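Local coordinates for protein probable molybdenum cofactor guanylyltransferase (Aquifex aeolicus, PDB 2E8B) that probably transfers GMP from GTP to molybdenum-molybdopterin, releasing diphosphate and forming the guanine dinucleotide form of the molybdenum cofactor, at residues 124-129 and 162-167; 132-137 and 169-174. All coordinates share one frame; numbering follows the deposited sequence.

Contact 1 of 2, residues 124-129 and 162-167; sequences EPVSVA and ALLKDV
Pro125, which follows a cis peptide bond, makes the first touch on the last turn of helix 160-167: its ring atom CG lies 3.7 Å from the backbone O of Val167, a van der Waals approach rather than a hydrogen bond. The CA atoms of this pair are 7.5 Å apart. Val126 comes next and carries the apolar part of the contact. With CG1 anti to the backbone N (chi1 -178°), both of its methyls lie near CD2 of Leu164, CG1 at 4.1 Å and CG2 at 4.3 Å, and Val126 CG2 also approaches CG2 of Val167 at 4.7 Å. The Val126 and Leu164 side chains cross at about a right angle, and CD2 is the leucine branch nearest Val126. Ser127 lies on the opposite face of the strand, where its OG is hydrogen-bonded to the backbone N of Lys123. Val128 again points its CB toward the helix, but its CG2 stays 4.7 Å from CD1 of Leu164, a loose apposition. Tyr141 of the adjoining strand 140-142 touches Val126, Val128 and Leu164 alike. The side chain of Leu164 is about 11 Å from that of Leu20, a predicted GTP-binding residue. No hydrogen bond joins the two segments. The alternation of a beta strand with one face turned to a helix makes this plain helix-on-sheet packing of the alpha/beta GT-A fold of MobA-like nucleotidyltransferases.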
loop_
_atom_site.group_PDB
_atom_site.type_symbol
_atom_site.label_atom_id
_atom_site.label_comp_id
_atom_site.label_asym_id
_atom_site.label_seq_id
_atom_site.Cartn_x
_atom_site.Cartn_y
_atom_site.Cartn_z
ATOM N N GLU A 124 -5.116 -3.542 -15.956
ATOM C CA GLU A 124 -6.310 -3.831 -15.169
ATOM C C GLU A 124 -6.480 -5.336 -14.937
ATOM O O GLU A 124 -6.001 -6.145 -15.725
ATOM C CB GLU A 124 -7.541 -3.271 -15.884
ATOM C CG GLU A 124 -7.560 -1.749 -15.966
ATOM C CD GLU A 124 -8.744 -1.219 -16.752
ATOM O OE1 GLU A 124 -9.893 -1.553 -16.396
ATOM O OE2 GLU A 124 -8.526 -0.470 -17.727
ATOM N N PRO A 125 -7.168 -5.728 -13.848
ATOM C CA PRO A 125 -7.779 -4.853 -12.847
ATOM C C PRO A 125 -6.835 -4.512 -11.698
ATOM O O PRO A 125 -7.088 -3.581 -10.939
ATOM C CB PRO A 125 -8.977 -5.669 -12.375
ATOM C CG PRO A 125 -8.425 -7.048 -12.368
ATOM C CD PRO A 125 -7.632 -7.118 -13.667
ATOM N N VAL A 126 -5.760 -5.283 -11.580
ATOM C CA VAL A 126 -4.761 -5.091 -10.531
ATOM C C VAL A 126 -3.385 -5.496 -11.037
ATOM O O VAL A 126 -3.248 -6.474 -11.765
ATOM C CB VAL A 126 -5.057 -5.971 -9.299
ATOM C CG1 VAL A 126 -4.025 -5.698 -8.208
ATOM C CG2 VAL A 126 -6.454 -5.723 -8.801
ATOM N N SER A 127 -2.369 -4.734 -10.651
ATOM C CA SER A 127 -0.991 -5.043 -11.013
ATOM C C SER A 127 -0.196 -4.871 -9.733
ATOM O O SER A 127 -0.174 -3.786 -9.150
ATOM C CB SER A 127 -0.467 -4.089 -12.090
ATOM O OG SER A 127 -1.039 -4.402 -13.350
ATOM N N VAL A 128 0.431 -5.947 -9.282
ATOM C CA VAL A 128 1.205 -5.892 -8.056
ATOM C C VAL A 128 2.627 -6.364 -8.274
ATOM O O VAL A 128 2.902 -7.189 -9.151
ATOM C CB VAL A 128 0.563 -6.748 -6.949
ATOM C CG1 VAL A 128 -0.654 -6.036 -6.375
ATOM C CG2 VAL A 128 0.166 -8.098 -7.511
ATOM N N ALA A 129 3.527 -5.829 -7.461
ATOM C CA ALA A 129 4.941 -6.166 -7.532
ATOM C C ALA A 129 5.205 -7.623 -7.170
ATOM O O ALA A 129 4.588 -8.167 -6.259
ATOM C CB ALA A 129 5.733 -5.244 -6.603
ATOM N N ALA A 162 -6.860 -14.795 -1.951
ATOM C CA ALA A 162 -8.111 -15.333 -2.481
ATOM C C ALA A 162 -8.825 -14.267 -3.297
ATOM O O ALA A 162 -9.410 -14.553 -4.341
ATOM C CB ALA A 162 -9.004 -15.812 -1.335
ATOM N N LEU A 163 -8.781 -13.034 -2.810
ATOM C CA LEU A 163 -9.409 -11.923 -3.514
ATOM C C LEU A 163 -8.795 -11.783 -4.903
ATOM O O LEU A 163 -9.510 -11.695 -5.900
ATOM C CB LEU A 163 -9.203 -10.615 -2.747
ATOM C CG LEU A 163 -9.573 -9.332 -3.502
ATOM C CD1 LEU A 163 -11.095 -9.240 -3.679
ATOM C CD2 LEU A 163 -9.062 -8.118 -2.725
ATOM N N LEU A 164 -7.466 -11.769 -4.954
ATOM C CA LEU A 164 -6.758 -11.612 -6.215
ATOM C C LEU A 164 -6.996 -12.762 -7.189
ATOM O O LEU A 164 -7.094 -12.539 -8.393
ATOM C CB LEU A 164 -5.262 -11.413 -5.956
ATOM C CG LEU A 164 -4.910 -10.070 -5.298
ATOM C CD1 LEU A 164 -3.401 -9.974 -5.141
ATOM C CD2 LEU A 164 -5.418 -8.915 -6.141
ATOM N N LYS A 165 -7.093 -13.989 -6.684
ATOM C CA LYS A 165 -7.366 -15.116 -7.570
ATOM C C LYS A 165 -8.779 -14.967 -8.133
ATOM O O LYS A 165 -9.043 -15.301 -9.287
ATOM C CB LYS A 165 -7.249 -16.441 -6.813
ATOM C CG LYS A 165 -5.820 -16.847 -6.540
ATOM C CD LYS A 165 -5.749 -18.262 -6.001
ATOM C CE LYS A 165 -4.340 -18.812 -6.121
ATOM N NZ LYS A 165 -4.263 -20.232 -5.675
ATOM N N ASP A 166 -9.678 -14.438 -7.313
ATOM C CA ASP A 166 -11.064 -14.247 -7.719
ATOM C C ASP A 166 -11.187 -13.205 -8.829
ATOM O O ASP A 166 -11.700 -13.493 -9.910
ATOM C CB ASP A 166 -11.895 -13.812 -6.503
ATOM C CG ASP A 166 -13.382 -13.762 -6.792
ATOM O OD1 ASP A 166 -13.787 -14.032 -7.942
ATOM O OD2 ASP A 166 -14.152 -13.450 -5.854
ATOM N N VAL A 167 -10.692 -12.001 -8.564
ATOM C CA VAL A 167 -10.787 -10.905 -9.523
ATOM C C VAL A 167 -9.758 -10.928 -10.647
ATOM O O VAL A 167 -9.969 -10.311 -11.696
ATOM C CB VAL A 167 -10.693 -9.543 -8.802
ATOM C CG1 VAL A 167 -11.758 -9.459 -7.722
ATOM C CG2 VAL A 167 -9.310 -9.366 -8.196
#

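Contact 2 of 2, residues 132-137 and 169-174; sequences EKLHTL and YNEVEI
Leu134 extends its side chain with CG opposite the backbone N (chi1 180°), and Tyr169 holds its ring between its own backbone N and carbonyl carbon (chi1 67°); the two side chains thereby approach from opposite directions. Both leucine methyls meet the same ring atom, CE2 of Tyr169, CD2 at 3.9 Å and CD1 at 4.0 Å. CD2 also lies 3.9 Å from the Tyr169 OH, and this branch meets the hydroxyl end of the ring obliquely. Glu171 reaches in across Leu134 at about a right angle, and its OE2 stands 4.1 Å from Leu134 CD1. That carboxylate oxygen has its strong partner elsewhere, in a salt bridge with Lys130, and merely borders the methyl. The CA atoms of Leu134 and Glu171 are 7.9 Å apart and no hydrogen bond crosses between the segments, so the strands are not paired with each other; Leu134 and Tyr169 both also rest on Val128 of strand 126-130, which lies between them in the sheet. Putting an alanine at Leu134 would remove both methyls, and is likely to leave CE2 and the hydroxyl end of Tyr169 without this apolar neighbour and the ring less restrained. Chemically, then, non-directional apolar contact rather than any polar bond governs how Leu134 and Tyr169 meet, while the charge of Glu171 is answered by Lys130 beside it.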
loop_
_atom_site.group_PDB
_atom_site.type_symbol
_atom_site.label_atom_id
_atom_site.label_comp_id
_atom_site.label_asym_id
_atom_site.label_seq_id
_atom_site.Cartn_x
_atom_site.Cartn_y
_atom_site.Cartn_z
ATOM N N GLU A 132 10.392 -12.651 -5.006
ATOM C CA GLU A 132 10.246 -14.053 -4.647
ATOM C C GLU A 132 8.857 -14.158 -4.036
ATOM O O GLU A 132 8.211 -15.201 -4.087
ATOM C CB GLU A 132 11.294 -14.455 -3.608
ATOM C CG GLU A 132 12.706 -14.522 -4.153
ATOM C CD GLU A 132 12.857 -15.603 -5.200
ATOM O OE1 GLU A 132 12.541 -16.771 -4.886
ATOM O OE2 GLU A 132 13.286 -15.288 -6.331
ATOM N N LYS A 133 8.408 -13.041 -3.474
ATOM C CA LYS A 133 7.107 -12.937 -2.830
ATOM C C LYS A 133 6.150 -12.063 -3.634
ATOM O O LYS A 133 6.579 -11.176 -4.371
ATOM C CB LYS A 133 7.280 -12.326 -1.435
ATOM C CG LYS A 133 5.996 -11.805 -0.806
ATOM C CD LYS A 133 6.257 -11.180 0.556
ATOM C CE LYS A 133 4.972 -10.641 1.155
ATOM N NZ LYS A 133 5.158 -10.204 2.563
ATOM N N LEU A 134 4.854 -12.322 -3.493
ATOM C CA LEU A 134 3.854 -11.511 -4.178
ATOM C C LEU A 134 3.551 -10.346 -3.236
ATOM O O LEU A 134 3.062 -10.549 -2.122
ATOM C CB LEU A 134 2.577 -12.314 -4.428
ATOM C CG LEU A 134 1.466 -11.538 -5.141
ATOM C CD1 LEU A 134 1.907 -11.213 -6.564
ATOM C CD2 LEU A 134 0.179 -12.352 -5.149
ATOM N N HIS A 135 3.856 -9.130 -3.668
ATOM C CA HIS A 135 3.603 -7.975 -2.829
ATOM C C HIS A 135 2.226 -7.397 -3.074
ATOM O O HIS A 135 2.055 -6.456 -3.845
ATOM C CB HIS A 135 4.693 -6.936 -3.057
ATOM C CG HIS A 135 6.058 -7.458 -2.750
ATOM N ND1 HIS A 135 6.843 -8.094 -3.687
ATOM C CD2 HIS A 135 6.730 -7.538 -1.579
ATOM C CE1 HIS A 135 7.938 -8.546 -3.105
ATOM N NE2 HIS A 135 7.893 -8.223 -1.826
ATOM N N THR A 136 1.246 -7.981 -2.391
ATOM C CA THR A 136 -0.147 -7.587 -2.509
ATOM C C THR A 136 -0.407 -6.130 -2.181
ATOM O O THR A 136 -1.390 -5.551 -2.648
ATOM C CB THR A 136 -1.034 -8.428 -1.586
ATOM O OG1 THR A 136 -0.596 -8.261 -0.234
ATOM C CG2 THR A 136 -0.960 -9.895 -1.966
ATOM N N LEU A 137 0.472 -5.535 -1.383
ATOM C CA LEU A 137 0.292 -4.139 -1.001
ATOM C C LEU A 137 1.248 -3.158 -1.670
ATOM O O LEU A 137 1.558 -2.105 -1.109
ATOM C CB LEU A 137 0.371 -3.997 0.521
ATOM C CG LEU A 137 -0.614 -4.896 1.284
ATOM C CD1 LEU A 137 -0.468 -4.677 2.791
ATOM C CD2 LEU A 137 -2.038 -4.591 0.841
ATOM N N TYR A 169 -5.316 -10.890 -11.478
ATOM C CA TYR A 169 -4.274 -9.903 -11.237
ATOM C C TYR A 169 -3.068 -10.117 -12.125
ATOM O O TYR A 169 -2.849 -11.210 -12.663
ATOM C CB TYR A 169 -3.853 -9.927 -9.764
ATOM C CG TYR A 169 -3.152 -11.194 -9.330
ATOM C CD1 TYR A 169 -3.883 -12.321 -8.954
ATOM C CD2 TYR A 169 -1.756 -11.264 -9.270
ATOM C CE1 TYR A 169 -3.247 -13.483 -8.523
ATOM C CE2 TYR A 169 -1.114 -12.420 -8.838
ATOM C CZ TYR A 169 -1.862 -13.522 -8.465
ATOM O OH TYR A 169 -1.233 -14.662 -8.019
ATOM N N ASN A 170 -2.287 -9.056 -12.284
ATOM C CA ASN A 170 -1.091 -9.098 -13.105
ATOM C C ASN A 170 0.150 -8.915 -12.244
ATOM O O ASN A 170 0.196 -8.019 -11.402
ATOM C CB ASN A 170 -1.149 -7.987 -14.152
ATOM C CG ASN A 170 -2.360 -8.107 -15.050
ATOM O OD1 ASN A 170 -2.432 -8.998 -15.892
ATOM N ND2 ASN A 170 -3.327 -7.217 -14.864
ATOM N N GLU A 171 1.148 -9.770 -12.448
ATOM C CA GLU A 171 2.393 -9.662 -11.700
ATOM C C GLU A 171 3.356 -8.763 -12.454
ATOM O O GLU A 171 3.497 -8.870 -13.676
ATOM C CB GLU A 171 3.094 -11.013 -11.553
ATOM C CG GLU A 171 2.445 -12.036 -10.651
ATOM C CD GLU A 171 3.364 -13.234 -10.440
ATOM O OE1 GLU A 171 4.209 -13.507 -11.328
ATOM O OE2 GLU A 171 3.244 -13.906 -9.397
ATOM N N VAL A 172 4.020 -7.877 -11.730
ATOM C CA VAL A 172 5.018 -7.023 -12.347
ATOM C C VAL A 172 6.324 -7.555 -11.777
ATOM O O VAL A 172 6.622 -7.349 -10.605
ATOM C CB VAL A 172 4.830 -5.542 -11.954
ATOM C CG1 VAL A 172 5.934 -4.700 -12.575
ATOM C CG2 VAL A 172 3.476 -5.045 -12.424
ATOM N N GLU A 173 7.069 -8.297 -12.595
ATOM C CA GLU A 173 8.339 -8.864 -12.156
ATOM C C GLU A 173 9.302 -7.720 -11.891
ATOM O O GLU A 173 9.676 -6.986 -12.807
ATOM C CB GLU A 173 8.916 -9.785 -13.232
ATOM C CG GLU A 173 10.212 -10.465 -12.826
ATOM C CD GLU A 173 10.806 -11.296 -13.947
ATOM O OE1 GLU A 173 10.129 -12.234 -14.411
ATOM O OE2 GLU A 173 11.950 -11.009 -14.364
ATOM N N ILE A 174 9.691 -7.558 -10.632
ATOM C CA ILE A 174 10.592 -6.477 -10.264
ATOM C C ILE A 174 12.008 -6.738 -10.737
ATOM O O ILE A 174 12.562 -7.814 -10.506
ATOM C CB ILE A 174 10.595 -6.256 -8.736
ATOM C CG1 ILE A 174 9.194 -5.839 -8.279
ATOM C CG2 ILE A 174 11.621 -5.199 -8.354
ATOM C CD1 ILE A 174 8.657 -4.594 -8.976
#

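In the fold
Following the chain from the N terminus, the early strands and helices lead to 124-129; the chain then turns back through 132-137, passes strand 140-142 and helix 146-154, and returns as 162-167 and then 169-174. Contact 1 closes a loop of 32 residues and contact 2 one of 31; since their segments alternate, the loops cross. Strand 126-130 is common ground: backbone hydrogen bonds join it to strand 170-173 (Asn170 N to Val126 O, 2.8 Å) and to strand 134-135 (His135 N to Ala129 O, 2.9 Å). The centres of the two contacts are about 9 Å apart; contact 1 ties helix 160-167 to the sheet, whereas contact 2 links two strands flanking the shared one.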